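Local coordinates for TolA protein (Pseudomonas aeruginosa, PDB 1LR0) that probably works in the Tol-Pal system, through this C-terminal periplasmic domain, in outer membrane invagination during cell division and in keeping the outer membrane intact, at residues A[52-57]-A[69-74]; A[33-38]-A[114-119]; A[59-64]-A[108-113]. All coordinates share one frame; numbering follows the deposited sequence.

Interaction 1. Residues A[52-57]-A[69-74]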
loop_
_atom_site.group_PDB
_atom_site.type_symbol
_atom_site.label_atom_id
_atom_site.label_comp_id
_atom_site.label_asym_id
_atom_site.label_seq_id
_atom_site.Cartn_x
_atom_site.Cartn_y
_atom_site.Cartn_z
HETATM N N MSE A 52 -17.764 1.083 -4.575
HETATM C CA MSE A 52 -16.808 0.586 -5.548
HETATM C C MSE A 52 -15.446 0.282 -4.904
HETATM O O MSE A 52 -15.038 0.945 -3.905
HETATM C CB MSE A 52 -16.608 1.667 -6.708
HETATM C CG MSE A 52 -17.839 1.907 -7.577
HETATM SE SE MSE A 52 -17.281 3.264 -8.923
HETATM C CE MSE A 52 -18.961 3.075 -10.010
ATOM N N SER A 53 -14.693 -0.640 -5.547
ATOM C CA SER A 53 -13.359 -1.000 -5.134
ATOM C C SER A 53 -12.509 -1.314 -6.313
ATOM O O SER A 53 -12.962 -2.039 -7.187
ATOM C CB SER A 53 -13.416 -2.340 -4.284
ATOM O OG SER A 53 -13.841 -2.033 -3.019
ATOM N N VAL A 54 -11.324 -0.737 -6.411
ATOM C CA VAL A 54 -10.392 -1.138 -7.445
ATOM C C VAL A 54 -9.086 -1.589 -6.811
ATOM O O VAL A 54 -8.592 -0.932 -5.872
ATOM C CB VAL A 54 -10.115 -0.022 -8.462
ATOM C CG1 VAL A 54 -9.479 1.247 -7.773
ATOM C CG2 VAL A 54 -9.177 -0.490 -9.563
ATOM N N GLU A 55 -8.567 -2.741 -7.232
ATOM C CA GLU A 55 -7.232 -3.158 -6.798
ATOM C C GLU A 55 -6.195 -2.722 -7.855
ATOM O O GLU A 55 -6.295 -3.049 -9.023
ATOM C CB GLU A 55 -7.028 -4.681 -6.537
ATOM C CG GLU A 55 -5.763 -5.039 -5.772
ATOM C CD GLU A 55 -5.794 -6.569 -5.562
ATOM O OE1 GLU A 55 -6.245 -7.082 -6.564
ATOM O OE2 GLU A 55 -5.470 -7.174 -4.529
ATOM N N VAL A 56 -5.152 -2.076 -7.384
ATOM C CA VAL A 56 -4.095 -1.586 -8.216
ATOM C C VAL A 56 -2.787 -2.179 -7.812
ATOM O O VAL A 56 -2.465 -2.166 -6.633
ATOM C CB VAL A 56 -3.968 -0.014 -8.009
ATOM C CG1 VAL A 56 -2.774 0.485 -8.737
ATOM C CG2 VAL A 56 -5.259 0.669 -8.490
ATOM N N LEU A 57 -2.015 -2.638 -8.793
ATOM C CA LEU A 57 -0.636 -3.105 -8.554
ATOM C C LEU A 57 0.267 -1.965 -8.792
ATOM O O LEU A 57 0.275 -1.368 -9.830
ATOM C CB LEU A 57 -0.365 -4.237 -9.531
ATOM C CG LEU A 57 1.086 -4.651 -9.485
ATOM C CD1 LEU A 57 1.344 -5.482 -8.267
ATOM C CD2 LEU A 57 1.332 -5.431 -10.779
ATOM N N ALA A 69 1.873 1.461 -12.278
ATOM C CA ALA A 69 0.614 1.187 -11.568
ATOM C C ALA A 69 -0.323 0.680 -12.632
ATOM O O ALA A 69 -0.348 1.195 -13.796
ATOM C CB ALA A 69 0.115 2.433 -10.963
ATOM N N SER A 70 -1.017 -0.382 -12.305
ATOM C CA SER A 70 -1.977 -0.926 -13.191
ATOM C C SER A 70 -3.131 -1.581 -12.397
ATOM O O SER A 70 -2.971 -1.977 -11.271
ATOM C CB SER A 70 -1.344 -2.004 -14.061
ATOM O OG SER A 70 -0.722 -2.948 -13.203
ATOM N N VAL A 71 -4.242 -1.751 -13.061
ATOM C CA VAL A 71 -5.419 -2.380 -12.460
ATOM C C VAL A 71 -5.171 -3.864 -12.319
ATOM O O VAL A 71 -5.000 -4.584 -13.298
ATOM C CB VAL A 71 -6.537 -2.151 -13.336
ATOM C CG1 VAL A 71 -7.719 -2.925 -12.795
ATOM C CG2 VAL A 71 -6.888 -0.618 -13.346
ATOM N N SER A 72 -5.232 -4.346 -11.093
ATOM C CA SER A 72 -5.182 -5.803 -10.861
ATOM C C SER A 72 -6.600 -6.404 -10.762
ATOM O O SER A 72 -6.789 -7.578 -11.074
ATOM C CB SER A 72 -4.359 -6.147 -9.595
ATOM O OG SER A 72 -4.835 -5.409 -8.483
ATOM N N ARG A 73 -7.577 -5.661 -10.207
ATOM C CA ARG A 73 -8.988 -6.101 -10.260
ATOM C C ARG A 73 -9.805 -4.879 -10.458
ATOM O O ARG A 73 -9.801 -3.993 -9.627
ATOM C CB ARG A 73 -9.410 -6.869 -9.010
ATOM C CG ARG A 73 -10.834 -7.454 -9.029
ATOM C CD ARG A 73 -11.237 -8.070 -7.649
ATOM N NE ARG A 73 -10.443 -9.277 -7.323
ATOM C CZ ARG A 73 -10.614 -10.463 -7.897
ATOM N NH1 ARG A 73 -11.519 -10.668 -8.806
ATOM N NH2 ARG A 73 -9.869 -11.495 -7.536
ATOM N N SER A 74 -10.512 -4.851 -11.559
ATOM C CA SER A 74 -11.318 -3.714 -11.920
ATOM C C SER A 74 -12.469 -3.489 -10.972
ATOM O O SER A 74 -13.041 -4.438 -10.435
ATOM C CB SER A 74 -11.857 -3.875 -13.335
ATOM O OG SER A 74 -12.795 -2.820 -13.609
HETATM O O HOH W 1 -12.007 -4.806 -7.289
HETATM O O HOH W 2 -8.907 -7.909 -5.399
HETATM O O HOH W 3 1.821 -1.983 -12.115
#
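The carbonyl oxygen of E55 is gripped by two backbone donors of the facing strand, S72 N at 2.7 Å and R73 N at 3.1 Å. Both N-H groups arrive from the same face of the carbonyl plane, tilted from it by 28° and 23° respectively. In return, E55 N donates to R73 O (3.0 Å). One residue therefore faces two, and the register slips by one before V56 pairs with V71. Further along, regular antiparallel pairing resumes: L57 and S70 exchange both backbone bonds, L57 N reaching S70 O at 2.7 Å. Water bridges flank the strands, one linking L57 O to S70 OG. Another accepts from R73 NE at 2.8 Å, lying in the guanidinium plane, and donates a weak bond to E55 OE1. This water thus makes a loose bridge between the opposite charges of E55 and R73, whose OE1 and NE are 4.8 Å apart and not in direct contact. E55 CG lies anti to the backbone N (chi1 -166°) and its chain runs on extended toward that water. The valines form the apolar part of the contact, V54 CG2 lying 4.3 Å from V71 CG1, while V56 CG1 meets A69 CB at 4.1 Å. V54 and V56 also pack on F116, and V54 on helix 78-91. The arrangement is a classic beta bulge, set within the antiparallel hairpin of strands 54-60 and 66-73.

Interaction 2. Residues A[33-38]-A[114-119]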
loop_
_atom_site.group_PDB
_atom_site.type_symbol
_atom_site.label_atom_id
_atom_site.label_comp_id
_atom_site.label_asym_id
_atom_site.label_seq_id
_atom_site.Cartn_x
_atom_site.Cartn_y
_atom_site.Cartn_z
ATOM N N LEU A 33 -0.130 5.256 4.607
ATOM C CA LEU A 33 0.578 6.303 3.891
ATOM C C LEU A 33 0.247 6.219 2.395
ATOM O O LEU A 33 -0.108 7.197 1.788
ATOM C CB LEU A 33 2.068 6.290 4.221
ATOM C CG LEU A 33 2.978 7.281 3.474
ATOM C CD1 LEU A 33 2.662 8.608 4.004
ATOM C CD2 LEU A 33 4.408 6.946 3.689
ATOM N N ILE A 34 0.294 5.045 1.801
ATOM C CA ILE A 34 0.010 4.955 0.382
ATOM C C ILE A 34 -1.390 5.472 0.112
ATOM O O ILE A 34 -1.643 6.320 -0.754
ATOM C CB ILE A 34 0.138 3.526 -0.064
ATOM C CG1 ILE A 34 1.599 3.078 -0.047
ATOM C CG2 ILE A 34 -0.455 3.324 -1.435
ATOM C CD1 ILE A 34 1.740 1.582 -0.303
ATOM N N VAL A 35 -2.304 5.011 0.936
ATOM C CA VAL A 35 -3.686 5.374 0.735
ATOM C C VAL A 35 -3.849 6.890 0.888
ATOM O O VAL A 35 -4.483 7.541 0.038
ATOM C CB VAL A 35 -4.648 4.541 1.688
ATOM C CG1 VAL A 35 -5.988 5.189 1.667
ATOM C CG2 VAL A 35 -4.804 3.087 1.124
ATOM N N ASN A 36 -3.240 7.481 1.906
ATOM C CA ASN A 36 -3.407 8.915 2.083
ATOM C C ASN A 36 -2.794 9.701 0.921
ATOM O O ASN A 36 -3.365 10.669 0.436
ATOM C CB ASN A 36 -2.833 9.382 3.400
ATOM C CG ASN A 36 -3.813 9.065 4.643
ATOM O OD1 ASN A 36 -4.204 9.972 5.325
ATOM N ND2 ASN A 36 -4.243 7.828 4.806
ATOM N N LEU A 37 -1.627 9.255 0.470
ATOM C CA LEU A 37 -0.922 10.015 -0.612
ATOM C C LEU A 37 -1.670 9.938 -1.922
ATOM O O LEU A 37 -1.820 10.950 -2.646
ATOM C CB LEU A 37 0.523 9.518 -0.758
ATOM C CG LEU A 37 1.414 9.757 0.471
ATOM C CD1 LEU A 37 2.832 9.107 0.191
ATOM C CD2 LEU A 37 1.519 11.199 0.664
ATOM N N VAL A 38 -2.220 8.751 -2.217
ATOM C CA VAL A 38 -3.044 8.536 -3.409
ATOM C C VAL A 38 -4.326 9.343 -3.264
ATOM O O VAL A 38 -4.759 9.974 -4.182
ATOM C CB VAL A 38 -3.343 7.087 -3.622
ATOM C CG1 VAL A 38 -4.317 6.860 -4.750
ATOM C CG2 VAL A 38 -2.063 6.267 -3.825
ATOM N N ILE A 114 -2.882 -2.766 -3.760
ATOM C CA ILE A 114 -3.673 -2.009 -2.750
ATOM C C ILE A 114 -5.088 -1.792 -3.309
ATOM O O ILE A 114 -5.261 -1.540 -4.485
ATOM C CB ILE A 114 -3.001 -0.658 -2.586
ATOM C CG1 ILE A 114 -1.568 -0.790 -2.019
ATOM C CG2 ILE A 114 -3.774 0.219 -1.676
ATOM C CD1 ILE A 114 -1.559 -1.237 -0.572
ATOM N N ILE A 115 -6.094 -1.922 -2.462
ATOM C CA ILE A 115 -7.451 -1.692 -2.847
ATOM C C ILE A 115 -7.799 -0.293 -2.532
ATOM O O ILE A 115 -7.616 0.170 -1.420
ATOM C CB ILE A 115 -8.349 -2.661 -2.062
ATOM C CG1 ILE A 115 -8.107 -4.099 -2.583
ATOM C CG2 ILE A 115 -9.841 -2.307 -2.256
ATOM C CD1 ILE A 115 -8.868 -5.131 -1.701
ATOM N N PHE A 116 -8.322 0.387 -3.515
ATOM C CA PHE A 116 -8.833 1.737 -3.336
ATOM C C PHE A 116 -10.323 1.845 -3.485
ATOM O O PHE A 116 -10.880 1.215 -4.397
ATOM C CB PHE A 116 -8.182 2.674 -4.377
ATOM C CG PHE A 116 -6.671 2.765 -4.200
ATOM C CD1 PHE A 116 -6.136 3.434 -3.132
ATOM C CD2 PHE A 116 -5.796 2.178 -5.093
ATOM C CE1 PHE A 116 -4.760 3.562 -2.975
ATOM C CE2 PHE A 116 -4.432 2.283 -4.877
ATOM C CZ PHE A 116 -3.936 3.002 -3.839
ATOM N N LYS A 117 -10.977 2.678 -2.675
ATOM C CA LYS A 117 -12.429 2.935 -2.728
ATOM C C LYS A 117 -12.638 4.437 -2.844
ATOM O O LYS A 117 -11.955 5.242 -2.163
ATOM C CB LYS A 117 -13.130 2.443 -1.442
ATOM C CG LYS A 117 -12.835 1.038 -1.085
ATOM C CD LYS A 117 -13.514 0.599 0.229
ATOM C CE LYS A 117 -13.173 -0.867 0.721
ATOM N NZ LYS A 117 -14.053 -1.082 1.994
ATOM N N PRO A 118 -13.608 4.865 -3.606
ATOM C CA PRO A 118 -13.863 6.311 -3.738
ATOM C C PRO A 118 -14.106 6.952 -2.402
ATOM O O PRO A 118 -13.669 8.073 -2.224
ATOM C CB PRO A 118 -15.157 6.366 -4.560
ATOM C CG PRO A 118 -15.100 5.172 -5.439
ATOM C CD PRO A 118 -14.543 4.082 -4.438
ATOM N N GLU A 119 -14.843 6.284 -1.501
ATOM C CA GLU A 119 -15.182 6.946 -0.267
ATOM C C GLU A 119 -13.926 7.126 0.629
ATOM O O GLU A 119 -13.792 8.118 1.334
ATOM C CB GLU A 119 -16.289 6.192 0.479
ATOM C CG GLU A 119 -15.990 4.762 0.687
ATOM C CD GLU A 119 -16.539 3.820 -0.425
ATOM O OE1 GLU A 119 -16.424 4.105 -1.642
ATOM O OE2 GLU A 119 -17.105 2.779 -0.086
#
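V38 lies over one face of the F116 ring, its CG1 methyl 4.2 Å from the centroid of that ring and 26° off the normal, a CH-pi contact. The two side chains cross at about a right angle, and both valine methyls take part. CG1 stands anti to the backbone N (chi1 173°) and covers the face, whereas CG2 approaches the ring's far tip, 3.8 Å from F116 CZ. The phenylalanine itself leaves its backbone in a direction that does not aim at the helix. With CG anti to the carbonyl carbon (chi1 -63°), the ring nevertheless extends to the helix, where CE1 and CZ do most of the touching. On the opposite face of the ring lies I114 CG2, 3.5 Å above the plane and offset toward the rim, so that the ring is held between I114, two residues earlier on the same strand, and the helix. This is the helix-on-sheet packing of the TolA C-terminal domain: I114 and F116, alternate residues of strand 111-116, meet I34, V35 and V38, which share about one turn of helix 4-41. I115, between them, points away. I34 sends its CG2 branch to the ring edge, near the ring plane and 4.2 Å from F116 CZ, and the same methyl touches I114 CG1. V35 slides past F116 in the opposite direction. Its CG2 methyl comes obliquely to F116 CE1 at 4.1 Å, and lies equally close to I114 CG2. Around this apolar cluster, V88 of helix 78-91 and L121 of helix 118-123 each touch both V38 and F116, while I58 of the central strand touches I34 and I114.

Interaction 3. Residues A[59-64]-A[108-113]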
loop_
_atom_site.group_PDB
_atom_site.type_symbol
_atom_site.label_atom_id
_atom_site.label_comp_id
_atom_site.label_asym_id
_atom_site.label_seq_id
_atom_site.Cartn_x
_atom_site.Cartn_y
_atom_site.Cartn_z
ATOM N N GLU A 59 4.093 -0.647 -8.446
ATOM C CA GLU A 59 5.524 -1.050 -8.592
ATOM C C GLU A 59 6.431 0.083 -8.152
ATOM O O GLU A 59 6.271 1.202 -8.642
ATOM C CB GLU A 59 5.814 -1.412 -10.073
ATOM C CG GLU A 59 4.988 -2.602 -10.509
ATOM C CD GLU A 59 5.231 -3.109 -11.920
ATOM O OE1 GLU A 59 6.409 -3.107 -12.421
ATOM O OE2 GLU A 59 4.196 -3.517 -12.521
HETATM N N MSE A 60 7.361 -0.223 -7.247
HETATM C CA MSE A 60 8.296 0.704 -6.667
HETATM C C MSE A 60 9.750 0.219 -6.687
HETATM O O MSE A 60 10.022 -0.976 -6.706
HETATM C CB MSE A 60 7.953 1.051 -5.211
HETATM C CG MSE A 60 6.719 1.962 -5.118
HETATM SE SE MSE A 60 6.251 2.419 -3.329
HETATM C CE MSE A 60 5.086 0.759 -3.105
ATOM N N LEU A 61 10.659 1.186 -6.611
ATOM C CA LEU A 61 12.078 0.903 -6.350
ATOM C C LEU A 61 12.316 1.073 -4.919
ATOM O O LEU A 61 11.600 1.804 -4.246
ATOM C CB LEU A 61 12.959 1.930 -7.082
ATOM C CG LEU A 61 12.810 1.891 -8.582
ATOM C CD1 LEU A 61 13.641 2.997 -9.364
ATOM C CD2 LEU A 61 13.117 0.480 -9.088
ATOM N N PRO A 62 13.397 0.498 -4.403
ATOM C CA PRO A 62 13.708 0.644 -2.992
ATOM C C PRO A 62 13.836 2.083 -2.541
ATOM O O PRO A 62 13.647 2.339 -1.348
ATOM C CB PRO A 62 15.069 -0.028 -2.881
ATOM C CG PRO A 62 15.091 -0.929 -3.990
ATOM C CD PRO A 62 14.358 -0.347 -5.118
ATOM N N ASP A 63 14.186 3.025 -3.402
ATOM C CA ASP A 63 14.261 4.404 -2.925
ATOM C C ASP A 63 12.852 5.075 -2.805
ATOM O O ASP A 63 12.764 6.267 -2.361
ATOM C CB ASP A 63 15.197 5.295 -3.754
ATOM C CG ASP A 63 14.716 5.509 -5.137
ATOM O OD1 ASP A 63 13.545 5.109 -5.480
ATOM O OD2 ASP A 63 15.458 6.089 -5.985
ATOM N N GLY A 64 11.807 4.316 -3.188
ATOM C CA GLY A 64 10.415 4.792 -3.079
ATOM C C GLY A 64 9.804 5.338 -4.329
ATOM O O GLY A 64 8.612 5.622 -4.333
ATOM N N LEU A 108 7.575 -7.326 0.050
ATOM C CA LEU A 108 6.285 -6.745 0.238
ATOM C C LEU A 108 5.904 -5.517 -0.560
ATOM O O LEU A 108 4.687 -5.285 -0.760
ATOM C CB LEU A 108 6.179 -6.365 1.676
ATOM C CG LEU A 108 5.894 -7.610 2.536
ATOM C CD1 LEU A 108 5.952 -7.247 3.986
ATOM C CD2 LEU A 108 4.523 -8.232 2.222
ATOM N N TYR A 109 6.887 -4.721 -0.962
ATOM C CA TYR A 109 6.596 -3.377 -1.492
ATOM C C TYR A 109 7.130 -3.094 -2.816
ATOM O O TYR A 109 6.707 -2.129 -3.460
ATOM C CB TYR A 109 6.989 -2.264 -0.541
ATOM C CG TYR A 109 5.999 -2.147 0.611
ATOM C CD1 TYR A 109 6.191 -2.831 1.825
ATOM C CD2 TYR A 109 4.819 -1.447 0.463
ATOM C CE1 TYR A 109 5.305 -2.696 2.871
ATOM C CE2 TYR A 109 3.869 -1.388 1.525
ATOM C CZ TYR A 109 4.121 -2.024 2.708
ATOM O OH TYR A 109 3.222 -1.970 3.798
ATOM N N ARG A 110 8.030 -3.943 -3.309
ATOM C CA ARG A 110 8.418 -3.815 -4.681
ATOM C C ARG A 110 7.281 -3.967 -5.670
ATOM O O ARG A 110 7.214 -3.267 -6.736
ATOM C CB ARG A 110 9.587 -4.785 -5.002
ATOM C CG ARG A 110 10.240 -4.483 -6.320
ATOM C CD ARG A 110 11.487 -5.358 -6.626
ATOM N NE ARG A 110 12.660 -5.102 -5.772
ATOM C CZ ARG A 110 13.678 -4.240 -6.074
ATOM N NH1 ARG A 110 13.649 -3.497 -7.158
ATOM N NH2 ARG A 110 14.721 -4.112 -5.271
ATOM N N GLN A 111 6.351 -4.869 -5.382
ATOM C CA GLN A 111 5.171 -4.989 -6.184
ATOM C C GLN A 111 4.120 -5.137 -5.096
ATOM O O GLN A 111 4.247 -6.014 -4.262
ATOM C CB GLN A 111 5.179 -6.229 -7.057
ATOM C CG GLN A 111 5.886 -6.104 -8.421
ATOM C CD GLN A 111 5.293 -7.102 -9.421
ATOM O OE1 GLN A 111 5.263 -6.832 -10.596
ATOM N NE2 GLN A 111 4.784 -8.242 -8.923
ATOM N N ARG A 112 3.175 -4.222 -4.990
ATOM C CA ARG A 112 2.191 -4.318 -3.894
ATOM C C ARG A 112 0.782 -4.040 -4.441
ATOM O O ARG A 112 0.624 -3.041 -5.172
ATOM C CB ARG A 112 2.425 -3.351 -2.741
ATOM C CG ARG A 112 1.676 -3.828 -1.434
ATOM C CD ARG A 112 2.144 -3.328 -0.127
ATOM N NE ARG A 112 1.275 -3.640 1.018
ATOM C CZ ARG A 112 1.285 -4.775 1.703
ATOM N NH1 ARG A 112 2.157 -5.722 1.413
ATOM N NH2 ARG A 112 0.445 -4.921 2.729
ATOM N N ARG A 113 -0.221 -4.865 -4.114
ATOM C CA ARG A 113 -1.582 -4.609 -4.565
ATOM C C ARG A 113 -2.345 -3.944 -3.474
ATOM O O ARG A 113 -2.488 -4.522 -2.377
ATOM C CB ARG A 113 -2.246 -5.934 -4.933
ATOM C CG ARG A 113 -1.681 -6.592 -6.163
ATOM C CD ARG A 113 -2.263 -8.024 -6.426
ATOM N NE ARG A 113 -1.824 -8.454 -7.731
ATOM C CZ ARG A 113 -0.571 -8.825 -8.042
ATOM N NH1 ARG A 113 0.391 -8.875 -7.121
ATOM N NH2 ARG A 113 -0.260 -9.178 -9.293
#
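Y109, just past helix 102-108, meets M60 through both backbone and ring. The selenomethionine turns about its CG-SE bond (chi3 -88°), which places the CE methyl 3.3 Å from Y109 O and 4.2 Å from Y109 CD2, at the ring edge near its plane. The phenol OH is bonded to D31 of helix 4-41. R110 follows, and its carbonyl oxygen accepts a hydrogen bond from M60 N at 3.1 Å, nearly straight (166° at the hydrogen), although the donor sits above the carbonyl plane. E59 CA adds a CH···O contact to the same oxygen. The R110 side chain then runs past M60 O, 3.5 Å from its CG, and brings NH2 within 3.5 Å of P62 CG, crossing that ring obliquely; D106 holds NH2 in a salt bridge. Q111 and E59 form a non-hydrogen-bonded antiparallel pair, their side chains side by side and pointing the same way, with Q111 OE1 4.0 Å from E59 CD and the carboxylate and amide planes 60° apart. R112 then continues the strand, its backbone bonded to I58. Here the end of strand 54-60 pairs with the start of strand 111-116 in the three-stranded antiparallel sheet of the TolA C-terminal domain, beside the type I turn L61-G64.

In the fold
The three contacts share one antiparallel sheet, whose strands run in the order 66-73, 54-60, 111-116. Interaction 1 joins the central strand 54-60 to one outer strand, and interaction 3 joins its other end to the other outer strand, with centres about 16 Å apart. Interaction 2, its centre about 11 Å from that of interaction 1 and about 15 Å from that of interaction 3, lays helix 4-41 against strand 111-116. Probable backbone bonds V54 O-F116 N and V56 N-I114 O tie interactions 1 and 2 together, while I34 packs on Y109 between interactions 2 and 3. Along the chain, interaction 2 spans the other two, whose segments alternate, so helix 4-41 and strand 111-116, far apart in sequence, pack together with the hairpin between them along the chain.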